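PDB 4L0K: DraIII from Deinococcus radiophilus, which is a type II restriction endonuclease that cleaves DNA at specific sequences, probably through a His-Me finger nuclease domain. Local coordinates for residues R120-L125 with V194-R199; A126-G131 with G153-E158. All coordinates share one frame; numbering follows the deposited sequence.

Contact 1: R120-L125 with V194-R199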
ATOM      1  N   ARG A 120      13.591  -1.697  22.316  1.00 26.30           N
ATOM      2  CA  ARG A 120      13.243  -1.325  23.692  1.00 38.04           C
ATOM      3  C   ARG A 120      11.934  -0.516  23.741  1.00 32.88           C
ATOM      4  O   ARG A 120      11.066  -0.744  24.592  1.00 30.41           O
ATOM      5  CB  ARG A 120      14.379  -0.542  24.351  1.00 35.68           C
ATOM      6  CG  ARG A 120      15.243  -1.343  25.320  1.00 37.76           C
ATOM      7  CD  ARG A 120      16.272  -0.433  26.002  1.00 38.95           C
ATOM      8  NE  ARG A 120      17.153   0.195  25.021  1.00 36.38           N
ATOM      9  CZ  ARG A 120      18.416  -0.164  24.813  1.00 40.74           C
ATOM     10  NH1 ARG A 120      18.962  -1.144  25.530  1.00 38.70           N
ATOM     11  NH2 ARG A 120      19.137   0.458  23.892  1.00 36.44           N
ATOM     12  N   LYS A 121      11.797   0.408  22.797  1.00 30.77           N
ATOM     13  CA  LYS A 121      10.641   1.291  22.740  1.00 30.49           C
ATOM     14  C   LYS A 121       9.381   0.487  22.531  1.00 29.29           C
ATOM     15  O   LYS A 121       8.390   0.674  23.218  1.00 32.67           O
ATOM     16  CB  LYS A 121      10.795   2.286  21.595  1.00 30.84           C
ATOM     17  CG  LYS A 121       9.571   3.158  21.391  1.00 39.84           C
ATOM     18  CD  LYS A 121       9.291   4.051  22.600  1.00 39.04           C
ATOM     19  CE  LYS A 121       8.068   4.917  22.354  1.00 39.79           C
ATOM     20  NZ  LYS A 121       8.226   5.773  21.138  1.00 44.74           N
ATOM     21  N   LEU A 122       9.448  -0.417  21.565  1.00 34.93           N
ATOM     22  CA  LEU A 122       8.327  -1.250  21.184  1.00 30.27           C
ATOM     23  C   LEU A 122       7.907  -2.190  22.315  1.00 33.74           C
ATOM     24  O   LEU A 122       6.711  -2.458  22.487  1.00 34.23           O
ATOM     25  CB  LEU A 122       8.704  -2.042  19.931  1.00 27.42           C
ATOM     26  CG  LEU A 122       8.159  -1.576  18.586  1.00 30.75           C
ATOM     27  CD1 LEU A 122       7.647  -0.141  18.610  1.00 31.84           C
ATOM     28  CD2 LEU A 122       9.190  -1.762  17.500  1.00 30.76           C
ATOM     29  N   THR A 123       8.877  -2.697  23.081  1.00 26.22           N
ATOM     30  CA  THR A 123       8.535  -3.490  24.271  1.00 28.94           C
ATOM     31  C   THR A 123       7.806  -2.638  25.322  1.00 26.30           C
ATOM     32  O   THR A 123       6.833  -3.079  25.987  1.00 28.68           O
ATOM     33  CB  THR A 123       9.792  -4.110  24.927  1.00 27.54           C
ATOM     34  OG1 THR A 123      10.582  -4.760  23.925  1.00 31.41           O
ATOM     35  CG2 THR A 123       9.391  -5.116  25.996  1.00 28.09           C
ATOM     36  N   TRP A 124       8.297  -1.417  25.481  1.00 26.93           N
ATOM     37  CA  TRP A 124       7.692  -0.480  26.418  1.00 34.35           C
ATOM     38  C   TRP A 124       6.233  -0.174  26.019  1.00 36.80           C
ATOM     39  O   TRP A 124       5.335  -0.157  26.870  1.00 32.16           O
ATOM     40  CB  TRP A 124       8.543   0.791  26.493  1.00 38.34           C
ATOM     41  CG  TRP A 124       8.025   1.875  27.411  1.00 43.51           C
ATOM     42  CD1 TRP A 124       8.164   1.938  28.774  1.00 42.83           C
ATOM     43  CD2 TRP A 124       7.330   3.072  27.023  1.00 32.85           C
ATOM     44  NE1 TRP A 124       7.588   3.086  29.255  1.00 40.40           N
ATOM     45  CE2 TRP A 124       7.069   3.801  28.208  1.00 32.33           C
ATOM     46  CE3 TRP A 124       6.894   3.589  25.793  1.00 27.11           C
ATOM     47  CZ2 TRP A 124       6.374   5.025  28.201  1.00 30.32           C
ATOM     48  CZ3 TRP A 124       6.215   4.816  25.780  1.00 26.61           C
ATOM     49  CH2 TRP A 124       5.964   5.519  26.984  1.00 29.16           C
ATOM     50  N   LEU A 125       6.003   0.043  24.723  1.00 28.25           N
ATOM     51  CA  LEU A 125       4.653   0.308  24.217  1.00 29.26           C
ATOM     52  C   LEU A 125       3.802  -0.914  24.474  1.00 30.98           C
ATOM     53  O   LEU A 125       2.632  -0.796  24.859  1.00 33.43           O
ATOM     54  CB  LEU A 125       4.663   0.556  22.703  1.00 22.24           C
ATOM     55  CG  LEU A 125       4.595   1.957  22.106  1.00 32.73           C
ATOM     56  CD1 LEU A 125       4.581   3.045  23.178  1.00 23.05           C
ATOM     57  CD2 LEU A 125       5.722   2.149  21.080  1.00 30.32           C
ATOM     58  N   VAL A 194       9.261   5.590  16.616  1.00 27.88           N
ATOM     59  CA  VAL A 194       8.488   4.368  16.339  1.00 32.14           C
ATOM     60  C   VAL A 194       7.315   4.114  17.265  1.00 35.37           C
ATOM     61  O   VAL A 194       7.278   4.611  18.391  1.00 39.64           O
ATOM     62  CB  VAL A 194       9.357   3.090  16.267  1.00 28.95           C
ATOM     63  CG1 VAL A 194      10.278   3.158  15.058  1.00 22.22           C
ATOM     64  CG2 VAL A 194      10.133   2.874  17.587  1.00 23.71           C
ATOM     65  N   GLY A 195       6.359   3.332  16.770  1.00 26.55           N
ATOM     66  CA  GLY A 195       5.259   2.893  17.608  1.00 28.96           C
ATOM     67  C   GLY A 195       4.462   1.796  16.942  1.00 32.65           C
ATOM     68  O   GLY A 195       4.975   1.114  16.078  1.00 41.98           O
ATOM     69  N   PHE A 196       3.202   1.635  17.323  1.00 28.64           N
ATOM     70  CA  PHE A 196       2.340   0.674  16.649  1.00 25.28           C
ATOM     71  C   PHE A 196       1.214   1.375  15.887  1.00 32.72           C
ATOM     72  O   PHE A 196       0.768   2.483  16.268  1.00 28.13           O
ATOM     73  CB  PHE A 196       1.767  -0.334  17.652  1.00 29.76           C
ATOM     74  CG  PHE A 196       2.818  -1.172  18.351  1.00 24.82           C
ATOM     75  CD1 PHE A 196       3.754  -1.880  17.629  1.00 25.18           C
ATOM     76  CD2 PHE A 196       2.848  -1.247  19.730  1.00 27.45           C
ATOM     77  CE1 PHE A 196       4.714  -2.644  18.265  1.00 29.79           C
ATOM     78  CE2 PHE A 196       3.809  -2.016  20.391  1.00 28.40           C
ATOM     79  CZ  PHE A 196       4.750  -2.710  19.646  1.00 33.82           C
ATOM     80  N   ALA A 197       0.769   0.737  14.804  1.00 30.07           N
ATOM     81  CA  ALA A 197      -0.339   1.258  13.991  1.00 26.27           C
ATOM     82  C   ALA A 197      -1.166   0.122  13.405  1.00 26.47           C
ATOM     83  O   ALA A 197      -0.622  -0.933  13.074  1.00 22.24           O
ATOM     84  CB  ALA A 197       0.189   2.125  12.873  1.00 15.22           C
ATOM     85  N   HIS A 198      -2.478   0.332  13.283  1.00 22.12           N
ATOM     86  CA  HIS A 198      -3.298  -0.533  12.441  1.00 25.08           C
ATOM     87  C   HIS A 198      -2.683  -0.642  11.061  1.00 23.58           C
ATOM     88  O   HIS A 198      -2.142   0.340  10.536  1.00 21.22           O
ATOM     89  CB  HIS A 198      -4.701   0.044  12.244  1.00 29.59           C
ATOM     90  CG  HIS A 198      -5.490   0.145  13.498  1.00 30.00           C
ATOM     91  ND1 HIS A 198      -5.683   1.337  14.155  1.00 19.84           N
ATOM     92  CD2 HIS A 198      -6.113  -0.806  14.237  1.00 24.81           C
ATOM     93  CE1 HIS A 198      -6.407   1.118  15.242  1.00 28.39           C
ATOM     94  NE2 HIS A 198      -6.677  -0.173  15.315  1.00 23.51           N
ATOM     95  N   ARG A 199      -2.790  -1.830  10.477  1.00 27.20           N
ATOM     96  CA  ARG A 199      -2.372  -2.063   9.100  1.00 31.00           C
ATOM     97  C   ARG A 199      -2.944  -0.986   8.184  1.00 31.03           C
ATOM     98  O   ARG A 199      -2.198  -0.309   7.473  1.00 29.85           O
ATOM     99  CB  ARG A 199      -2.846  -3.438   8.654  1.00 36.80           C
ATOM    100  CG  ARG A 199      -2.849  -3.642   7.160  1.00 50.70           C
ATOM    101  CD  ARG A 199      -1.572  -4.272   6.682  1.00 58.24           C
ATOM    102  NE  ARG A 199      -1.496  -4.235   5.223  1.00 67.32           N
ATOM    103  CZ  ARG A 199      -0.366  -4.291   4.523  1.00 58.74           C
ATOM    104  NH1 ARG A 199      -0.416  -4.246   3.198  1.00 60.29           N
ATOM    105  NH2 ARG A 199       0.810  -4.387   5.141  1.00 45.28           N
TER
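Helix 112-126 passes over the start of strand 194-198, the axes of the two short segments coming within 8.1 Å at an angle of 45°. K121 leads off. Its CG stands anti to the backbone N (chi1 175°), and bends at chi2 and chi4 carry the ammonium group to the strand, where NZ gives a hydrogen bond of 3.1 Å to V194 O. The nitrogen sits nearly on the line of the C=O bond (161°), and A191 O takes a second bond from it. On the way the lysine stem slides past V194, CG lying 3.9 Å from CG2. An alanine here would remove both ammonium bonds and would probably loosen the loop entering the strand, while uncovering one flank of V194. One residue on, L122 crosses the F196 ring obliquely: CG rests 3.6 Å from CE1, and CD1 makes an off-centre CH-pi contact, 4.3 Å from the ring centroid. The same CD1 reaches V194 CG2 at 4.0 Å, so this leucine wedges between the two strand side chains. A turn later L125 meets the same side of the ring nearer its CE2 corner, CB 3.6 Å from F196 CE2, while CD2 presses on the backbone of G195, 3.6 Å from CA. The two leucines thus lie on one side of the phenylalanine, spread from CE1 to CE2, and F169 meets the ring edge-to-face. Strand 194-198 pairs antiparallel with strand 179-183 and runs into helix 199-205, with H198 at the N-cap, an order consistent with the beta-beta-alpha unit of His-Me finger nucleases, here packed against helix 112-126.

Contact 2: A126-G131 with G153-E158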
ATOM      1  N   ALA A 126       4.389  -2.090  24.240  1.00 25.84           N
ATOM      2  CA  ALA A 126       3.621  -3.341  24.286  1.00 26.87           C
ATOM      3  C   ALA A 126       3.063  -3.611  25.687  1.00 26.07           C
ATOM      4  O   ALA A 126       1.918  -4.045  25.839  1.00 24.75           O
ATOM      5  CB  ALA A 126       4.444  -4.525  23.779  1.00 18.92           C
ATOM      6  N   TYR A 127       3.863  -3.331  26.711  1.00 29.84           N
ATOM      7  CA  TYR A 127       3.371  -3.527  28.078  1.00 32.52           C
ATOM      8  C   TYR A 127       2.255  -2.542  28.490  1.00 34.65           C
ATOM      9  O   TYR A 127       1.670  -2.669  29.560  1.00 34.01           O
ATOM     10  CB  TYR A 127       4.538  -3.534  29.089  1.00 26.79           C
ATOM     11  CG  TYR A 127       5.211  -4.882  29.157  1.00 29.89           C
ATOM     12  CD1 TYR A 127       4.532  -5.978  29.670  1.00 34.18           C
ATOM     13  CD2 TYR A 127       6.516  -5.067  28.702  1.00 32.04           C
ATOM     14  CE1 TYR A 127       5.125  -7.229  29.731  1.00 38.44           C
ATOM     15  CE2 TYR A 127       7.127  -6.329  28.767  1.00 31.12           C
ATOM     16  CZ  TYR A 127       6.418  -7.405  29.278  1.00 35.87           C
ATOM     17  OH  TYR A 127       6.972  -8.675  29.343  1.00 34.06           O
ATOM     18  N   GLN A 128       1.967  -1.575  27.624  1.00 31.98           N
ATOM     19  CA  GLN A 128       0.923  -0.590  27.858  1.00 28.57           C
ATOM     20  C   GLN A 128      -0.255  -0.785  26.897  1.00 34.00           C
ATOM     21  O   GLN A 128      -1.115   0.089  26.765  1.00 34.36           O
ATOM     22  CB  GLN A 128       1.492   0.819  27.694  1.00 30.21           C
ATOM     23  CG  GLN A 128       2.499   1.219  28.765  1.00 28.57           C
ATOM     24  CD  GLN A 128       3.143   2.556  28.480  1.00 36.19           C
ATOM     25  OE1 GLN A 128       2.653   3.605  28.910  1.00 43.22           O
ATOM     26  NE2 GLN A 128       4.247   2.532  27.741  1.00 44.73           N
ATOM     27  N   LEU A 129      -0.281  -1.929  26.221  1.00 31.71           N
ATOM     28  CA  LEU A 129      -1.430  -2.337  25.417  1.00 36.83           C
ATOM     29  C   LEU A 129      -2.578  -2.716  26.351  1.00 39.34           C
ATOM     30  O   LEU A 129      -2.341  -3.311  27.402  1.00 36.36           O
ATOM     31  CB  LEU A 129      -1.059  -3.587  24.612  1.00 29.82           C
ATOM     32  CG  LEU A 129      -0.806  -3.644  23.101  1.00 32.99           C
ATOM     33  CD1 LEU A 129      -0.991  -2.309  22.399  1.00 32.67           C
ATOM     34  CD2 LEU A 129       0.557  -4.263  22.783  1.00 24.10           C
ATOM     35  N   HIS A 130      -3.816  -2.410  25.980  1.00 34.90           N
ATOM     36  CA  HIS A 130      -4.933  -3.015  26.698  1.00 37.27           C
ATOM     37  C   HIS A 130      -4.855  -4.547  26.612  1.00 42.50           C
ATOM     38  O   HIS A 130      -4.751  -5.120  25.521  1.00 39.01           O
ATOM     39  CB  HIS A 130      -6.292  -2.531  26.174  1.00 39.88           C
ATOM     40  CG  HIS A 130      -7.455  -3.003  27.001  1.00 51.27           C
ATOM     41  ND1 HIS A 130      -8.156  -4.158  26.717  1.00 50.87           N
ATOM     42  CD2 HIS A 130      -8.027  -2.483  28.114  1.00 53.18           C
ATOM     43  CE1 HIS A 130      -9.105  -4.329  27.619  1.00 48.04           C
ATOM     44  NE2 HIS A 130      -9.049  -3.327  28.479  1.00 49.54           N
ATOM     45  N   GLY A 131      -4.911  -5.203  27.770  1.00 46.40           N
ATOM     46  CA  GLY A 131      -4.864  -6.653  27.839  1.00 37.45           C
ATOM     47  C   GLY A 131      -3.450  -7.210  27.997  1.00 40.36           C
ATOM     48  O   GLY A 131      -3.258  -8.423  28.054  1.00 36.74           O
ATOM     49  N   GLY A 153      -2.826   0.751  29.304  1.00 33.66           N
ATOM     50  CA  GLY A 153      -3.815   1.019  28.265  1.00 27.55           C
ATOM     51  C   GLY A 153      -3.593   2.302  27.468  1.00 27.22           C
ATOM     52  O   GLY A 153      -4.467   2.722  26.717  1.00 36.01           O
ATOM     53  N   SER A 154      -2.426   2.922  27.616  1.00 22.10           N
ATOM     54  CA  SER A 154      -2.148   4.173  26.917  1.00 24.31           C
ATOM     55  C   SER A 154      -1.697   3.972  25.476  1.00 35.45           C
ATOM     56  O   SER A 154      -1.695   4.921  24.696  1.00 44.22           O
ATOM     57  CB  SER A 154      -1.069   4.976  27.650  1.00 19.11           C
ATOM     58  OG  SER A 154       0.121   4.213  27.808  1.00 32.60           O
ATOM     59  N   THR A 155      -1.301   2.750  25.126  1.00 30.94           N
ATOM     60  CA  THR A 155      -0.747   2.504  23.799  1.00 24.47           C
ATOM     61  C   THR A 155      -1.807   2.618  22.711  1.00 20.56           C
ATOM     62  O   THR A 155      -2.751   1.827  22.677  1.00 25.71           O
ATOM     63  CB  THR A 155      -0.016   1.151  23.732  1.00 26.63           C
ATOM     64  OG1 THR A 155       1.157   1.234  24.548  1.00 28.64           O
ATOM     65  CG2 THR A 155       0.422   0.833  22.290  1.00 20.29           C
ATOM     66  N   ASN A 156      -1.654   3.625  21.842  1.00 18.86           N
ATOM     67  CA  ASN A 156      -2.585   3.833  20.722  1.00 26.47           C
ATOM     68  C   ASN A 156      -1.937   3.674  19.328  1.00 24.01           C
ATOM     69  O   ASN A 156      -0.719   3.819  19.184  1.00 24.27           O
ATOM     70  CB  ASN A 156      -3.209   5.233  20.788  1.00 24.32           C
ATOM     71  CG  ASN A 156      -3.843   5.531  22.117  1.00 35.00           C
ATOM     72  OD1 ASN A 156      -4.422   4.652  22.747  1.00 40.56           O
ATOM     73  ND2 ASN A 156      -3.734   6.786  22.562  1.00 27.14           N
ATOM     74  N   CYS A 157      -2.761   3.410  18.312  1.00 19.21           N
ATOM     75  CA  CYS A 157      -2.349   3.591  16.921  1.00 19.15           C
ATOM     76  C   CYS A 157      -1.713   4.973  16.791  1.00 24.74           C
ATOM     77  O   CYS A 157      -2.304   5.966  17.212  1.00 32.31           O
ATOM     78  CB  CYS A 157      -3.562   3.457  15.979  1.00 33.03           C
ATOM     79  SG  CYS A 157      -3.251   3.595  14.142  1.00 30.58           S
ATOM     80  N   GLU A 158      -0.503   5.040  16.229  1.00 28.17           N
ATOM     81  CA  GLU A 158       0.198   6.319  16.062  1.00 21.45           C
ATOM     82  C   GLU A 158      -0.500   7.240  15.072  1.00 27.97           C
ATOM     83  O   GLU A 158      -0.354   8.461  15.174  1.00 25.96           O
ATOM     84  CB  GLU A 158       1.655   6.120  15.626  1.00 23.08           C
ATOM     85  CG  GLU A 158       2.491   5.398  16.637  1.00 32.66           C
ATOM     86  CD  GLU A 158       2.753   6.229  17.879  1.00 35.46           C
ATOM     87  OE1 GLU A 158       2.705   7.476  17.780  1.00 38.15           O
ATOM     88  OE2 GLU A 158       3.016   5.630  18.944  1.00 35.24           O
TER
HETATM   89  O   HOH W   1      -1.868  -2.090  29.697  1.00 32.51           O
HETATM   90  O   HOH W   2      -4.277   0.606  24.897  1.00 38.24           O
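T155 turns its methyl group onto L129: CG2, anti to the threonine backbone N, lies 3.4 Å from CD1 of the leucine, the two side chains crossing obliquely. The other branch of T155 goes to Q128, OG1 standing 3.2 Å from CB of the glutamine, while the hydroxyl itself is hydrogen-bonded to L125 O. Beside the hydroxyl branch the backbones join directly. T155 N donates to Q128 O over 3.1 Å in a fairly straight bond (162°), although the donor sits 45° above the carbonyl plane. Q128 has CG anti to its carbonyl carbon (chi1 -68°) and is extended beyond it, which lays the amide beside S154. There the polar tips come close, Q128 OE1 being 2.8 Å from S154 OG, with the serine oxygen in the crowded position between its backbone N and carbonyl carbon. Both tips are tied to one further residue: V151 N donates to Q128 OE1, and S154 OG is bonded to V151 O. Q128 NE2 is bonded back to W124 O, so the amide is anchored at both ends. On the more open side a water stitches the loops, donating to L129 O at 2.6 Å and accepting from G153 N at 3.0 Å; a second links H130 N with T155 O. G153 adopts a positive phi, which favours glycine, and its CA comes within 4.5 Å of the CA of H130. The first loop is shaped by a type I beta turn from A126 to L129, closed by L129 N to A126 O. This turn at the end of helix 112-126 is thereby joined to the loop that runs on through C157, disulfide-bonded to C160, toward the hairpin of the probable beta-beta-alpha nuclease unit.

From the N terminus, the chain runs through helix 112-126, whose last turns supply R120-L125, and passes straight into A126-G131. Helix 137-147 follows, and the chain returns at G153-E158, closing the short loop of contact 2. It then continues through strand 179-183 to V194-R199, where contact 1 closes the longer loop, so contact 2 nests inside contact 1. Their centres lie about 8 Å apart, and they touch: the bond between L125 and T155 joins them, and F196 O is probably hydrogen-bonded to E158 N at 2.9 Å. Together they tie helix 112-126 and the loops flanking helix 137-147 to the hairpin of strands 179-183 and 194-198.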